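Local coordinates for macrolide 2'-phosphotransferase MphH (PDB 5UXD), which probably transfers a phosphate group from a nucleotide to the 2'-hydroxyl of macrolide antibiotics, and binds azithromycin in this structure, at residues 19-24 and 40-45; 187-192 and 223-228; 192-197 and 218-223. All coordinates share one frame; numbering follows the deposited sequence.

Contact 1: residues 19-24 and 40-45; sequences LDLDGG and ARAHDG. With ZIT (azithromycin), chain I.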
loop_
_atom_site.group_PDB
_atom_site.type_symbol
_atom_site.label_atom_id
_atom_site.label_comp_id
_atom_site.label_asym_id
_atom_site.label_seq_id
_atom_site.Cartn_x
_atom_site.Cartn_y
_atom_site.Cartn_z
ATOM N N LEU A 19 26.568 1.230 -11.015
ATOM C CA LEU A 19 25.499 1.083 -12.004
ATOM C C LEU A 19 25.750 2.033 -13.176
ATOM O O LEU A 19 25.665 3.256 -13.027
ATOM C CB LEU A 19 24.134 1.316 -11.350
ATOM C CG LEU A 19 22.920 1.163 -12.253
ATOM C CD1 LEU A 19 22.836 -0.263 -12.750
ATOM C CD2 LEU A 19 21.642 1.546 -11.480
ATOM N N ASP A 20 26.047 1.446 -14.334
ATOM C CA ASP A 20 26.427 2.176 -15.538
ATOM C C ASP A 20 25.203 2.269 -16.443
ATOM O O ASP A 20 24.747 1.254 -16.979
ATOM C CB ASP A 20 27.586 1.479 -16.249
ATOM C CG ASP A 20 28.834 1.361 -15.368
ATOM O OD1 ASP A 20 29.094 2.288 -14.568
ATOM O OD2 ASP A 20 29.563 0.350 -15.495
ATOM N N LEU A 21 24.675 3.486 -16.606
ATOM C CA LEU A 21 23.412 3.724 -17.290
ATOM C C LEU A 21 23.605 4.397 -18.647
ATOM O O LEU A 21 24.520 5.198 -18.849
ATOM C CB LEU A 21 22.488 4.593 -16.430
ATOM C CG LEU A 21 22.107 4.070 -15.043
ATOM C CD1 LEU A 21 21.295 5.111 -14.261
ATOM C CD2 LEU A 21 21.353 2.751 -15.136
ATOM N N ASP A 22 22.711 4.070 -19.573
ATOM C CA ASP A 22 22.622 4.744 -20.868
ATOM C C ASP A 22 21.825 6.024 -20.657
ATOM O O ASP A 22 20.604 5.982 -20.500
ATOM C CB ASP A 22 21.962 3.826 -21.890
ATOM C CG ASP A 22 21.761 4.485 -23.250
ATOM O OD1 ASP A 22 22.344 5.563 -23.533
ATOM O OD2 ASP A 22 21.022 3.894 -24.066
ATOM N N GLY A 23 22.523 7.165 -20.629
ATOM C CA GLY A 23 21.871 8.430 -20.325
ATOM C C GLY A 23 20.801 8.816 -21.324
ATOM O O GLY A 23 19.855 9.531 -20.982
ATOM N N GLY A 24 20.920 8.338 -22.562
ATOM C CA GLY A 24 19.903 8.597 -23.559
ATOM C C GLY A 24 18.534 8.076 -23.182
ATOM O O GLY A 24 17.529 8.554 -23.718
ATOM N N ALA A 40 16.086 4.233 -16.060
ATOM C CA ALA A 40 17.043 4.213 -17.158
ATOM C C ALA A 40 17.365 2.774 -17.514
ATOM O O ALA A 40 17.141 1.856 -16.721
ATOM C CB ALA A 40 18.341 4.963 -16.801
ATOM N N ARG A 41 17.907 2.594 -18.711
ATOM C CA ARG A 41 18.452 1.308 -19.116
ATOM C C ARG A 41 19.938 1.259 -18.791
ATOM O O ARG A 41 20.664 2.237 -18.995
ATOM C CB ARG A 41 18.214 1.059 -20.603
ATOM C CG ARG A 41 18.432 -0.383 -21.035
ATOM C CD ARG A 41 17.987 -0.620 -22.475
ATOM N NE ARG A 41 16.965 0.327 -22.913
ATOM C CZ ARG A 41 15.662 0.064 -22.949
ATOM N NH1 ARG A 41 15.202 -1.122 -22.561
ATOM N NH2 ARG A 41 14.815 0.992 -23.372
ATOM N N ALA A 42 20.387 0.123 -18.265
ATOM C CA ALA A 42 21.808 -0.047 -18.012
ATOM C C ALA A 42 22.531 -0.434 -19.301
ATOM O O ALA A 42 21.920 -0.843 -20.292
ATOM C CB ALA A 42 22.039 -1.092 -16.919
ATOM N N HIS A 43 23.857 -0.283 -19.287
ATOM C CA HIS A 43 24.653 -0.548 -20.480
ATOM C C HIS A 43 24.512 -1.987 -20.960
ATOM O O HIS A 43 24.744 -2.259 -22.143
ATOM C CB HIS A 43 26.117 -0.197 -20.221
ATOM C CG HIS A 43 26.394 1.275 -20.271
ATOM N ND1 HIS A 43 27.634 1.813 -19.998
ATOM C CD2 HIS A 43 25.583 2.323 -20.555
ATOM C CE1 HIS A 43 27.576 3.129 -20.114
ATOM N NE2 HIS A 43 26.343 3.463 -20.450
ATOM N N ASP A 44 24.165 -2.909 -20.063
ATOM C CA ASP A 44 23.915 -4.287 -20.463
ATOM C C ASP A 44 22.462 -4.531 -20.870
ATOM O O ASP A 44 22.079 -5.687 -21.076
ATOM C CB ASP A 44 24.332 -5.258 -19.349
ATOM C CG ASP A 44 23.455 -5.169 -18.103
ATOM O OD1 ASP A 44 22.401 -4.491 -18.110
ATOM O OD2 ASP A 44 23.833 -5.804 -17.093
ATOM N N GLY A 45 21.647 -3.481 -20.970
ATOM C CA GLY A 45 20.303 -3.584 -21.494
ATOM C C GLY A 45 19.199 -3.689 -20.456
ATOM O O GLY A 45 18.023 -3.525 -20.809
HETATM C C1 ZIT I . 18.928 0.419 -28.772
HETATM C C2 ZIT I . 18.457 -0.973 -28.224
HETATM C C3 ZIT I . 19.508 -2.056 -28.419
HETATM C C4 ZIT I . 20.938 -1.759 -27.849
HETATM C C5 ZIT I . 21.083 -2.019 -26.322
HETATM C C6 ZIT I . 22.044 -1.079 -25.623
HETATM C C7 ZIT I . 23.520 -1.336 -26.010
HETATM C C8 ZIT I . 24.461 -0.193 -25.513
HETATM C C9 ZIT I . 24.806 0.779 -26.675
HETATM N N10 ZIT I . 23.641 1.771 -26.929
HETATM C C11 ZIT I . 23.505 2.068 -28.338
HETATM C C12 ZIT I . 22.034 2.339 -28.687
HETATM C C13 ZIT I . 21.675 2.087 -30.153
HETATM C C14 ZIT I . 20.177 1.822 -30.285
HETATM C C15 ZIT I . 19.733 2.014 -31.721
HETATM C C16 ZIT I . 18.203 1.719 -31.825
HETATM C C17 ZIT I . 17.993 -0.789 -26.816
HETATM C C18 ZIT I . 21.897 -2.621 -28.633
HETATM C C19 ZIT I . 21.898 -1.279 -24.107
HETATM C C20 ZIT I . 25.691 -0.782 -25.007
HETATM C C21 ZIT I . 23.828 2.978 -26.110
HETATM C C22 ZIT I . 24.388 3.232 -28.735
HETATM C C23 ZIT I . 22.484 0.914 -30.739
HETATM O O1 ZIT I . 18.504 1.450 -28.283
HETATM O O6 ZIT I . 21.692 0.256 -25.944
HETATM O O12 ZIT I . 21.708 3.677 -28.398
HETATM O O13 ZIT I . 21.944 3.277 -30.901
HETATM O O14 ZIT I . 19.895 0.469 -29.917
HETATM C C1A ZIT I . 20.475 -4.316 -25.929
HETATM C C2A ZIT I . 21.053 -5.581 -25.347
HETATM C C3A ZIT I . 20.011 -6.630 -25.227
HETATM C C4A ZIT I . 18.850 -6.161 -24.445
HETATM C C5A ZIT I . 18.284 -4.867 -25.039
HETATM C C6A ZIT I . 17.178 -4.335 -24.230
HETATM C C7A ZIT I . 19.752 -8.932 -24.546
HETATM C C8A ZIT I . 21.253 -7.581 -23.344
HETATM O O1A ZIT I . 21.500 -3.350 -26.029
HETATM O O2A ZIT I . 22.093 -6.067 -26.209
HETATM N N3A ZIT I . 20.673 -7.841 -24.659
HETATM O O5A ZIT I . 19.324 -3.824 -25.153
HETATM C C1B ZIT I . 18.610 -3.132 -30.402
HETATM C C2B ZIT I . 18.586 -3.032 -31.910
HETATM C C3B ZIT I . 19.491 -4.000 -32.630
HETATM C C4B ZIT I . 19.472 -5.367 -32.033
HETATM C C5B ZIT I . 19.804 -5.294 -30.565
HETATM C C6B ZIT I . 19.862 -6.674 -29.950
HETATM C C7B ZIT I . 19.037 -4.060 -34.147
HETATM C C8B ZIT I . 21.101 -2.226 -32.977
HETATM O O1B ZIT I . 19.636 -2.347 -29.843
HETATM O O3B ZIT I . 20.858 -3.552 -32.553
HETATM O O4B ZIT I . 20.423 -6.228 -32.691
HETATM O O5B ZIT I . 18.753 -4.529 -29.876
#
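Arg41 O and Asp20 O are gripped alike, each by one N-H and one weaker CA-H...O contact, and Arg41 O comes first because its bond is shorter and straighter (169° against 156° at the hydrogen). Asp22 N meets Arg41 O at 2.8 Å, nearly along the C=O axis, while Leu21 CA supplies the weaker contact. His43 N gives to Asp20 O at 2.9 Å, in the carbonyl plane, with Ala42 CA beside it. The two bonds flank the antiparallel non-hydrogen-bonded pair of Leu21 and Ala42. With CG beside its backbone N (chi1 -77°), His43 lays its ring along the 20-22 backbone, so that Asp20 O and Leu21 N sit over one face near the rim.

Asp22 OD1 accepts from Gly24 N in an Asx turn, and Asp22 OD2 lies 3.6 Å from C21 of a second azithromycin, separate from the one bound at Glu198 and Tyr200. Its C17 lies over one face of the Arg41 guanidinium, which is salt-bridged to Asp47.

On the side of Leu21 and Ala40, Leu21 CD1 meets Ala40 CB at 3.9 Å. From this short strand of the N-terminal sheet, the Leu21 side chain packs among helix 7-16, strand 26-29 and strand 47-53.

Contact 2: residues 187-192 and 223-228; sequences CWPGHS and GDPAKD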
loop_
_atom_site.group_PDB
_atom_site.type_symbol
_atom_site.label_atom_id
_atom_site.label_comp_id
_atom_site.label_asym_id
_atom_site.label_seq_id
_atom_site.Cartn_x
_atom_site.Cartn_y
_atom_site.Cartn_z
ATOM N N CYS A 187 -17.586 -8.580 13.228
ATOM C CA CYS A 187 -16.730 -7.979 12.200
ATOM C C CYS A 187 -15.254 -8.296 12.387
ATOM O O CYS A 187 -14.493 -8.256 11.414
ATOM C CB CYS A 187 -16.874 -6.452 12.199
ATOM S SG CYS A 187 -18.295 -5.807 11.312
ATOM N N TRP A 188 -14.829 -8.581 13.607
ATOM C CA TRP A 188 -13.424 -8.333 13.893
ATOM C C TRP A 188 -12.589 -9.608 13.818
ATOM O O TRP A 188 -13.068 -10.703 14.144
ATOM C CB TRP A 188 -13.271 -7.677 15.275
ATOM C CG TRP A 188 -13.833 -6.312 15.210
ATOM C CD1 TRP A 188 -15.138 -5.945 15.420
ATOM C CD2 TRP A 188 -13.140 -5.131 14.819
ATOM N NE1 TRP A 188 -15.285 -4.594 15.207
ATOM C CE2 TRP A 188 -14.074 -4.073 14.835
ATOM C CE3 TRP A 188 -11.811 -4.857 14.473
ATOM C CZ2 TRP A 188 -13.722 -2.758 14.507
ATOM C CZ3 TRP A 188 -11.462 -3.551 14.152
ATOM C CH2 TRP A 188 -12.414 -2.517 14.182
ATOM N N PRO A 189 -11.329 -9.465 13.404
ATOM C CA PRO A 189 -10.481 -10.646 13.202
ATOM C C PRO A 189 -10.089 -11.312 14.507
ATOM O O PRO A 189 -9.946 -10.662 15.544
ATOM C CB PRO A 189 -9.241 -10.077 12.493
ATOM C CG PRO A 189 -9.200 -8.624 12.928
ATOM C CD PRO A 189 -10.650 -8.217 12.998
ATOM N N GLY A 190 -9.876 -12.625 14.419
ATOM C CA GLY A 190 -9.378 -13.435 15.516
ATOM C C GLY A 190 -7.942 -13.875 15.356
ATOM O O GLY A 190 -7.455 -14.662 16.181
ATOM N N HIS A 191 -7.246 -13.417 14.315
ATOM C CA HIS A 191 -5.836 -13.707 14.117
ATOM C C HIS A 191 -5.248 -12.564 13.303
ATOM O O HIS A 191 -5.966 -11.876 12.560
ATOM C CB HIS A 191 -5.606 -15.061 13.415
ATOM C CG HIS A 191 -6.027 -15.094 11.972
ATOM N ND1 HIS A 191 -7.343 -14.978 11.570
ATOM C CD2 HIS A 191 -5.301 -15.249 10.834
ATOM C CE1 HIS A 191 -7.410 -15.058 10.252
ATOM N NE2 HIS A 191 -6.185 -15.216 9.780
ATOM N N SER A 192 -3.950 -12.343 13.501
ATOM C CA SER A 192 -3.110 -11.337 12.870
ATOM C C SER A 192 -2.169 -11.986 11.868
ATOM O O SER A 192 -1.704 -13.115 12.063
ATOM C CB SER A 192 -2.296 -10.566 13.911
ATOM O OG SER A 192 -3.135 -9.962 14.872
ATOM N N GLY A 223 -1.130 -7.527 11.420
ATOM C CA GLY A 223 -2.420 -7.077 11.906
ATOM C C GLY A 223 -3.591 -7.661 11.138
ATOM O O GLY A 223 -3.584 -8.837 10.779
ATOM N N ASP A 224 -4.591 -6.836 10.879
ATOM C CA ASP A 224 -5.906 -7.290 10.398
ATOM C C ASP A 224 -5.829 -7.853 8.982
ATOM O O ASP A 224 -5.523 -7.105 8.045
ATOM C CB ASP A 224 -6.875 -6.096 10.477
ATOM C CG ASP A 224 -8.331 -6.448 10.117
ATOM O OD1 ASP A 224 -8.620 -7.567 9.643
ATOM O OD2 ASP A 224 -9.189 -5.563 10.308
ATOM N N PRO A 225 -6.111 -9.148 8.778
ATOM C CA PRO A 225 -6.088 -9.711 7.411
ATOM C C PRO A 225 -7.021 -9.011 6.432
ATOM O O PRO A 225 -6.762 -9.019 5.217
ATOM C CB PRO A 225 -6.522 -11.168 7.636
ATOM C CG PRO A 225 -6.140 -11.462 9.076
ATOM C CD PRO A 225 -6.370 -10.171 9.811
ATOM N N ALA A 226 -8.117 -8.419 6.921
ATOM C CA ALA A 226 -9.093 -7.802 6.024
ATOM C C ALA A 226 -8.524 -6.605 5.278
ATOM O O ALA A 226 -9.026 -6.250 4.201
ATOM C CB ALA A 226 -10.323 -7.363 6.821
ATOM N N LYS A 227 -7.518 -5.942 5.847
ATOM C CA LYS A 227 -6.953 -4.763 5.198
ATOM C C LYS A 227 -6.579 -5.036 3.748
ATOM O O LYS A 227 -6.699 -4.144 2.893
ATOM C CB LYS A 227 -5.721 -4.286 5.959
ATOM C CG LYS A 227 -5.998 -3.806 7.355
ATOM C CD LYS A 227 -4.697 -3.382 8.026
ATOM C CE LYS A 227 -4.079 -2.173 7.328
ATOM N NZ LYS A 227 -2.922 -1.627 8.102
ATOM N N ASP A 228 -6.143 -6.262 3.447
ATOM C CA ASP A 228 -5.641 -6.575 2.116
ATOM C C ASP A 228 -6.733 -7.068 1.177
ATOM O O ASP A 228 -6.475 -7.227 -0.019
ATOM C CB ASP A 228 -4.515 -7.622 2.195
ATOM C CG ASP A 228 -3.213 -7.036 2.723
ATOM O OD1 ASP A 228 -3.075 -5.803 2.650
ATOM O OD2 ASP A 228 -2.340 -7.800 3.205
#
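The Gly-Asp-Pro-x-x-Asp sequence that recurs in aminoglycoside phosphotransferase-like enzymes forms one side of this contact, residues 223-228; the other is the irregular 187-192 segment leading from helix 172-183 to strand 193-195. Within the motif, Asp224 makes an Asx turn. With CG anti to the backbone N (chi1 -175°), Asp224 OD1 accepts from Ala226 N at 2.9 Å; the N-H comes from above the carboxylate plane. Residues 225-228 then follow with helical backbone angles.

Pro189 and Asp224 cross at about a right angle. The proline touches with its outer ring carbons: Pro189 CG lies 3.5 Å from Asp224 OD1, and Pro189 CB reaches Pro225 CD at 3.9 Å. The other carboxylate oxygen, Asp224 OD2, is hydrogen-bonded to His262 of helix 259-268.

Pro225 fits against His191 in two ways. Pro225 CD is 3.3 Å from His191 O. Pro225 CG stands over one face of the His191 ring, 4.1 Å from its centroid and 23° off the normal, a CH-pi contact displaced toward the NE2 rim. His191 reaches this place with CG in the crowded position between backbone N and carbonyl carbon (chi1 69°). Beyond it, Ser192 CA makes a CA-H...O contact of 3.3 Å to Gly223 O.

No conventional hydrogen bond crosses between the two segments, so proline fit and C-H contacts to oxygen and imidazole join them. The buried Asp224 carboxylate is satisfied by its own turn and by His262, an arrangement that would probably favour its ionised form.

Contact 3: residues 192-197 and 218-223; sequences SVLTHG and TTAAVG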
loop_
_atom_site.group_PDB
_atom_site.type_symbol
_atom_site.label_atom_id
_atom_site.label_comp_id
_atom_site.label_asym_id
_atom_site.label_seq_id
_atom_site.Cartn_x
_atom_site.Cartn_y
_atom_site.Cartn_z
ATOM N N SER A 192 -3.950 -12.343 13.501
ATOM C CA SER A 192 -3.110 -11.337 12.870
ATOM C C SER A 192 -2.169 -11.986 11.868
ATOM O O SER A 192 -1.704 -13.115 12.063
ATOM C CB SER A 192 -2.296 -10.566 13.911
ATOM O OG SER A 192 -3.135 -9.962 14.872
ATOM N N VAL A 193 -1.902 -11.302 10.753
ATOM C CA VAL A 193 -1.034 -11.787 9.686
ATOM C C VAL A 193 -0.179 -10.623 9.210
ATOM O O VAL A 193 -0.463 -9.460 9.490
ATOM C CB VAL A 193 -1.831 -12.349 8.489
ATOM C CG1 VAL A 193 -2.649 -13.597 8.891
ATOM C CG2 VAL A 193 -2.744 -11.263 7.920
ATOM N N LEU A 194 0.872 -10.944 8.456
ATOM C CA LEU A 194 1.597 -9.912 7.725
ATOM C C LEU A 194 0.704 -9.365 6.624
ATOM O O LEU A 194 0.152 -10.134 5.828
ATOM C CB LEU A 194 2.879 -10.478 7.125
ATOM C CG LEU A 194 3.628 -9.578 6.130
ATOM C CD1 LEU A 194 4.055 -8.265 6.795
ATOM C CD2 LEU A 194 4.841 -10.288 5.531
ATOM N N THR A 195 0.528 -8.047 6.597
ATOM C CA THR A 195 -0.324 -7.419 5.595
ATOM C C THR A 195 0.456 -6.380 4.797
ATOM O O THR A 195 1.450 -5.817 5.263
ATOM C CB THR A 195 -1.563 -6.745 6.216
ATOM O OG1 THR A 195 -1.166 -5.625 7.019
ATOM C CG2 THR A 195 -2.369 -7.737 7.074
ATOM N N HIS A 196 -0.024 -6.135 3.576
ATOM C CA HIS A 196 0.486 -5.041 2.751
ATOM C C HIS A 196 -0.046 -3.678 3.209
ATOM O O HIS A 196 0.731 -2.729 3.375
ATOM C CB HIS A 196 0.127 -5.290 1.287
ATOM C CG HIS A 196 0.609 -4.216 0.360
ATOM N ND1 HIS A 196 -0.035 -3.004 0.231
ATOM C CD2 HIS A 196 1.663 -4.173 -0.489
ATOM C CE1 HIS A 196 0.607 -2.256 -0.648
ATOM N NE2 HIS A 196 1.638 -2.946 -1.106
ATOM N N GLY A 197 -1.373 -3.545 3.360
ATOM C CA GLY A 197 -1.995 -2.349 3.912
ATOM C C GLY A 197 -2.638 -1.413 2.909
ATOM O O GLY A 197 -3.439 -0.556 3.305
ATOM N N THR A 218 5.599 0.264 2.066
ATOM C CA THR A 218 5.825 1.051 3.284
ATOM C C THR A 218 4.684 0.943 4.296
ATOM O O THR A 218 4.897 1.253 5.470
ATOM C CB THR A 218 6.081 2.528 2.951
ATOM O OG1 THR A 218 5.026 3.050 2.131
ATOM C CG2 THR A 218 7.414 2.676 2.218
ATOM N N THR A 219 3.489 0.512 3.894
ATOM C CA THR A 219 2.370 0.418 4.831
ATOM C C THR A 219 2.257 -0.951 5.491
ATOM O O THR A 219 1.288 -1.194 6.229
ATOM C CB THR A 219 1.047 0.765 4.125
ATOM O OG1 THR A 219 0.893 -0.030 2.940
ATOM C CG2 THR A 219 1.020 2.229 3.726
ATOM N N ALA A 220 3.209 -1.849 5.242
ATOM C CA ALA A 220 3.099 -3.211 5.748
ATOM C C ALA A 220 3.155 -3.233 7.270
ATOM O O ALA A 220 3.832 -2.416 7.900
ATOM C CB ALA A 220 4.215 -4.083 5.185
ATOM N N ALA A 221 2.433 -4.190 7.850
ATOM C CA ALA A 221 2.280 -4.331 9.291
ATOM C C ALA A 221 1.692 -5.701 9.581
ATOM O O ALA A 221 0.946 -6.245 8.766
ATOM C CB ALA A 221 1.372 -3.233 9.860
ATOM N N VAL A 222 2.019 -6.254 10.744
ATOM C CA VAL A 222 1.272 -7.434 11.187
ATOM C C VAL A 222 -0.012 -6.964 11.863
ATOM O O VAL A 222 0.008 -6.102 12.753
ATOM C CB VAL A 222 2.120 -8.320 12.116
ATOM C CG1 VAL A 222 1.237 -9.411 12.766
ATOM C CG2 VAL A 222 3.263 -8.954 11.335
ATOM N N GLY A 223 -1.130 -7.527 11.420
ATOM C CA GLY A 223 -2.420 -7.077 11.906
ATOM C C GLY A 223 -3.591 -7.661 11.138
ATOM O O GLY A 223 -3.584 -8.837 10.779
HETATM O O HOH W 1 -0.873 -2.804 6.885
#
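Backbone hydrogen bonds come first: strand 193-195 runs antiparallel to 221-223 with two hydrogen-bonded pairs. Val193 N gives to Gly223 O at 3.0 Å, on a lone pair, and Gly223 N returns to Val193 O at 2.8 Å. In the second pair, Thr195 N to Ala221 O is 2.9 Å and Ala221 N to Thr195 O is 3.2 Å, each donor standing 29° out of the carbonyl plane.

Hydroxyls extend this ladder. Thr195 OG1, in the crowded position between backbone N and carbonyl carbon (chi1 67°), donates to Ala221 O at 2.8 Å, so that oxygen holds two donors. Thr219 OG1, similarly placed (chi1 53°), donates to a lone pair of His196 O at 2.7 Å, in the carbonyl plane.

Apolar packing lies on the face bearing Leu194 and Val222, the non-hydrogen-bonded pair; both side chains also touch Ala140 of helix 137-141. Val222 CG1 meets Ser192 CB at 3.9 Å.

His196 and Gly197 begin a His-Gly-Glu sequence corresponding to the family's His-Gly-Asp motif, close to His203 and Asp216, which bind Mg(2+) in another structure of this protein; no metal is bound here. His196 NE2 bonds to Leu215 O and ND1 to Glu198 N, consistent with a neutral imidazole.

Four backbone bonds and two threonine hydroxyls thus satisfy the carbonyls of a buried ladder, with a water donating to both Thr195 OG1 and Thr219 O.

Contacts 2 and 3 are buried in the C-terminal part of the fold and share Ser192 and Gly223, so the same two segments pass from a hydrogen-bonded ladder into proline packing. A further tie joins them: Asp228 OD2 lies 2.9 Å from His196 N, a probable hydrogen bond. Contact 1 is partly buried, its centre about 43 Å from that of contact 2, and belongs to the N-terminal sheet. It too pairs antiparallel segments, but with fewer backbone bonds and with Asp22 and Arg41 beside a second bound azithromycin, met through its carbons. Contact 3 uses threonine hydroxyls and a water near residues that bind Mg(2+) in another structure, whereas contact 2 lies away from the drug and metal sites.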